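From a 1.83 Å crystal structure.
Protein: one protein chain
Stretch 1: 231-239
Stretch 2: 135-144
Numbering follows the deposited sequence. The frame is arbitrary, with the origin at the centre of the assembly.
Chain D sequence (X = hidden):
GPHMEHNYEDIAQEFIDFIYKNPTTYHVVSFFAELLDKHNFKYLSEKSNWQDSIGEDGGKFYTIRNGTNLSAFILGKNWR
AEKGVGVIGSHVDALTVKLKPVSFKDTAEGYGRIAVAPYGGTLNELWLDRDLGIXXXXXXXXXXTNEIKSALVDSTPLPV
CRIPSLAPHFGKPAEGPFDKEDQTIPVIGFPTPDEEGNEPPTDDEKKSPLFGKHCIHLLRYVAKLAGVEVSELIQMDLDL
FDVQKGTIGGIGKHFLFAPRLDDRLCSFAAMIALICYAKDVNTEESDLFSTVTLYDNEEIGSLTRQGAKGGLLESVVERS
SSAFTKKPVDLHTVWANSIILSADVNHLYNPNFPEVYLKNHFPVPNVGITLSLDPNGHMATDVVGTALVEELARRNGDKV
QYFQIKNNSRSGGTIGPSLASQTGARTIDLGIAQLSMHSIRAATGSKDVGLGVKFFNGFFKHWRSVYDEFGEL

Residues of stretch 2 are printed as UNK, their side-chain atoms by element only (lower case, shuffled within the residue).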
# COMPACT_ATOMS: atom_id res chain seq x y z
N SER D 231 33.60 -29.77 -40.51
CA SER D 231 34.72 -30.23 -39.70
C SER D 231 35.80 -29.16 -39.54
O SER D 231 36.57 -29.19 -38.58
CB SER D 231 35.36 -31.47 -40.35
OG SER D 231 35.88 -31.16 -41.63
N GLU D 232 35.83 -28.22 -40.47
CA GLU D 232 36.83 -27.15 -40.43
C GLU D 232 36.46 -25.97 -39.53
O GLU D 232 37.31 -25.14 -39.23
CB GLU D 232 37.11 -26.68 -41.85
CG GLU D 232 37.50 -27.82 -42.79
CD GLU D 232 37.77 -27.37 -44.21
OE1 GLU D 232 36.89 -26.71 -44.81
OE2 GLU D 232 38.85 -27.69 -44.74
N LEU D 233 35.20 -25.90 -39.11
CA LEU D 233 34.77 -24.80 -38.24
C LEU D 233 35.31 -24.97 -36.83
O LEU D 233 35.14 -26.03 -36.22
CB LEU D 233 33.24 -24.74 -38.19
CG LEU D 233 32.48 -24.54 -39.51
CD1 LEU D 233 30.98 -24.59 -39.23
CD2 LEU D 233 32.86 -23.21 -40.14
N ILE D 234 35.96 -23.93 -36.30
CA ILE D 234 36.52 -23.97 -34.95
C ILE D 234 35.83 -23.04 -33.96
O ILE D 234 35.73 -23.36 -32.77
CB ILE D 234 38.04 -23.64 -34.96
CG1 ILE D 234 38.83 -24.92 -35.20
CG2 ILE D 234 38.47 -23.01 -33.65
CD1 ILE D 234 39.39 -25.02 -36.57
N GLN D 235 35.38 -21.88 -34.43
CA GLN D 235 34.68 -20.91 -33.58
C GLN D 235 33.93 -19.90 -34.44
O GLN D 235 34.14 -19.82 -35.65
CB GLN D 235 35.66 -20.16 -32.67
CG GLN D 235 35.71 -20.67 -31.23
CD GLN D 235 34.33 -20.80 -30.61
OE1 GLN D 235 33.40 -20.08 -30.97
NE2 GLN D 235 34.19 -21.72 -29.66
N MET D 236 33.05 -19.13 -33.81
CA MET D 236 32.29 -18.12 -34.53
C MET D 236 31.73 -17.04 -33.62
O MET D 236 31.50 -17.26 -32.43
CB MET D 236 31.17 -18.77 -35.34
CG MET D 236 30.36 -19.80 -34.58
SD MET D 236 29.14 -20.62 -35.65
CE MET D 236 27.70 -20.40 -34.64
N ASP D 237 31.54 -15.86 -34.20
CA ASP D 237 31.00 -14.70 -33.51
C ASP D 237 29.94 -14.19 -34.47
O ASP D 237 30.23 -13.41 -35.38
CB ASP D 237 32.11 -13.65 -33.32
CG ASP D 237 31.63 -12.41 -32.58
OD1 ASP D 237 30.42 -12.32 -32.28
OD2 ASP D 237 32.47 -11.53 -32.30
N LEU D 238 28.71 -14.65 -34.28
CA LEU D 238 27.60 -14.27 -35.15
C LEU D 238 26.54 -13.41 -34.47
O LEU D 238 26.28 -13.56 -33.28
CB LEU D 238 26.93 -15.53 -35.72
CG LEU D 238 27.85 -16.55 -36.40
CD1 LEU D 238 27.03 -17.73 -36.92
CD2 LEU D 238 28.61 -15.88 -37.54
N ASP D 239 25.93 -12.52 -35.26
CA ASP D 239 24.87 -11.62 -34.80
C ASP D 239 23.57 -12.03 -35.47
O ASP D 239 23.57 -12.75 -36.48
CB ASP D 239 25.07 -10.18 -35.28
CG ASP D 239 26.29 -9.50 -34.73
OD1 ASP D 239 26.48 -8.33 -35.10
OD2 ASP D 239 27.05 -10.11 -33.95
N UNK D 135 24.69 -13.45 -39.32
CA UNK D 135 25.94 -13.15 -40.00
C UNK D 135 27.04 -12.84 -39.03
O UNK D 135 26.80 -12.66 -37.83
N UNK D 136 28.27 -12.77 -39.54
CA UNK D 136 29.38 -12.48 -38.66
C UNK D 136 30.66 -13.17 -39.09
O UNK D 136 30.82 -13.55 -40.25
N UNK D 137 31.55 -13.35 -38.12
CA UNK D 137 32.85 -13.96 -38.37
C UNK D 137 32.94 -15.43 -38.00
O UNK D 137 32.49 -15.85 -36.93
c UNK D 137 33.91 -13.18 -37.59
n UNK D 137 39.93 -12.52 -37.35
n UNK D 137 38.54 -11.61 -35.77
n UNK D 137 37.67 -12.95 -37.42
c UNK D 137 36.30 -12.83 -36.96
c UNK D 137 38.71 -12.36 -36.84
c UNK D 137 35.34 -13.63 -37.83
N UNK D 138 33.51 -16.22 -38.91
CA UNK D 138 33.71 -17.64 -38.67
C UNK D 138 35.21 -17.88 -38.66
O UNK D 138 35.93 -17.33 -39.49
c UNK D 138 31.60 -18.51 -40.04
c UNK D 138 30.85 -18.85 -38.76
c UNK D 138 33.11 -18.49 -39.79
c UNK D 138 31.31 -19.56 -41.11
N UNK D 139 35.68 -18.68 -37.71
CA UNK D 139 37.10 -19.02 -37.66
C UNK D 139 37.16 -20.48 -38.08
O UNK D 139 36.41 -21.31 -37.56
c UNK D 139 38.43 -17.45 -34.33
c UNK D 139 37.76 -17.42 -35.70
c UNK D 139 38.54 -16.54 -36.66
c UNK D 139 37.66 -18.85 -36.25
N UNK D 140 38.02 -20.80 -39.03
CA UNK D 140 38.13 -22.18 -39.49
C UNK D 140 39.56 -22.60 -39.75
O UNK D 140 40.47 -21.77 -39.81
c UNK D 140 38.58 -22.28 -42.93
c UNK D 140 37.50 -20.29 -42.17
c UNK D 140 37.29 -22.38 -40.76
c UNK D 140 37.97 -19.60 -43.29
c UNK D 140 39.06 -21.60 -44.05
c UNK D 140 38.75 -20.27 -44.22
c UNK D 140 37.80 -21.64 -41.97
o UNK D 140 39.22 -19.60 -45.33
N UNK D 141 39.75 -23.90 -39.91
CA UNK D 141 41.06 -24.48 -40.16
C UNK D 141 40.89 -25.53 -41.25
O UNK D 141 40.28 -26.57 -41.02
c UNK D 141 42.71 -26.84 -36.72
c UNK D 141 41.61 -25.10 -38.87
n UNK D 141 43.29 -26.97 -35.35
c UNK D 141 43.58 -25.98 -37.62
c UNK D 141 42.96 -25.77 -38.99
N UNK D 142 41.42 -25.25 -42.43
CA UNK D 142 41.31 -26.18 -43.54
C UNK D 142 41.87 -27.55 -43.17
O UNK D 142 42.94 -27.64 -42.56
c UNK D 142 41.36 -24.42 -45.42
n UNK D 142 38.26 -26.01 -47.10
c UNK D 142 42.03 -25.64 -44.79
c UNK D 142 39.70 -25.77 -46.80
c UNK D 142 39.89 -24.67 -45.76
N UNK D 143 41.15 -28.59 -43.54
CA UNK D 143 41.55 -29.96 -43.26
C UNK D 143 42.99 -30.21 -43.69
O UNK D 143 43.40 -29.81 -44.78
c UNK D 143 40.11 -34.77 -44.04
c UNK D 143 40.89 -32.40 -43.70
c UNK D 143 40.61 -30.94 -43.98
n UNK D 143 39.04 -35.66 -44.58
c UNK D 143 39.84 -33.30 -44.35
N UNK D 144 43.76 -30.86 -42.83
CA UNK D 144 45.14 -31.16 -43.14
C UNK D 144 46.13 -30.05 -42.82
O UNK D 144 47.31 -30.16 -43.15

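Position 135 has backbone atoms alone, so it is glycine. Gly135 forms a closed pair of hydrogen bonds with Asp239: Asp239 N donates to Gly135 O at 2.7 Å, and Gly135 N donates to Asp239 O at 3.1 Å. Its carbonyl also receives a CA-H...O contact from Leu238 CA, 3.2 Å from Gly135 O.

Position 136 again lacks side-chain atoms and is glycine, here of necessity. With phi/psi of 147/-156, a CB would jam against the preceding carbonyl, and it would also lie 2.3 Å from Asp237 O and 2.9 Å from Leu238 CA. The bare CA of Gly136 instead lets Leu238 CD2 approach to 3.7 Å.

At position 137 three carbons and a nitrogen lead to a carbon carrying two more nitrogens, the guanidinium of arginine. Arg137 extends with chi1 to chi3 all t, and its end leads away from stretch 1, with NE hydrogen-bonded elsewhere in the structure. The backbone makes the contact: Asp237 N donates to Arg137 O at 2.9 Å, and Arg137 N to Asp237 O at 3.0 Å.

Position 138 bears four carbons, forked at the second, and is leucine. The branched end of Leu138 suits an apolar pocket: CD2 lies 3.4 Å from Met236 CB and 3.9 Å from Leu238 CD2, while CD1 lies 4.1 Å from Leu233 CD2.

Position 139 has the same forked set of four carbons, another leucine, but turned to the other face of the sheet, where Leu139 CD1 comes within 4.2 Å of Gln235 CB. Leu139 N donates to Gln235 O at 2.8 Å. Its carbonyl serves two donors: Ile234 N is 2.9 Å from Leu139 O, whereas the bond from Gln235 N to Leu139 O, at 3.3 Å, is weak. This doubled acceptance accompanies a beta bulge, at which the register shifts by one.

One carbon followed by a six-carbon ring bearing an oxygen identifies position 140 as tyrosine. Tyr140 pairs with Leu233, its CB 4.3 Å from Leu233 CA, on the face that also carries Leu138 and Met236; the end of its side chain leads away from stretch 1.

Position 141 carries four carbons in a row ending in nitrogen: lysine. The aliphatic start of Lys141 suits an apolar neighbour, with CB 3.2 Å from Ile234 CD1; Lys141 N donates to Glu232 O at 2.8 Å.

Position 142 repeats that chain and is lysine. Lys142 folds through three m rotamers, bringing NZ 2.8 Å from Glu232 OE1 in a salt bridge.

Position 143, with four more carbons and a terminal nitrogen, is lysine. The extended end of Lys143 leads away, but its backbone N donates to Glu232 OE2 at 2.7 Å.

Position 144, without side-chain atoms, is glycine; Gly144 makes no contact, and its phi/psi of 86/6 favours that residue.

The contact is thus an antiparallel strand pair held by backbone hydrogen bonds, with Leu138 packed among apolar side chains and Glu232 anchoring the lysine-rich end through both its carbonyl and its carboxylate.

Stretch 2 (135-144) GGRLLYKKKG
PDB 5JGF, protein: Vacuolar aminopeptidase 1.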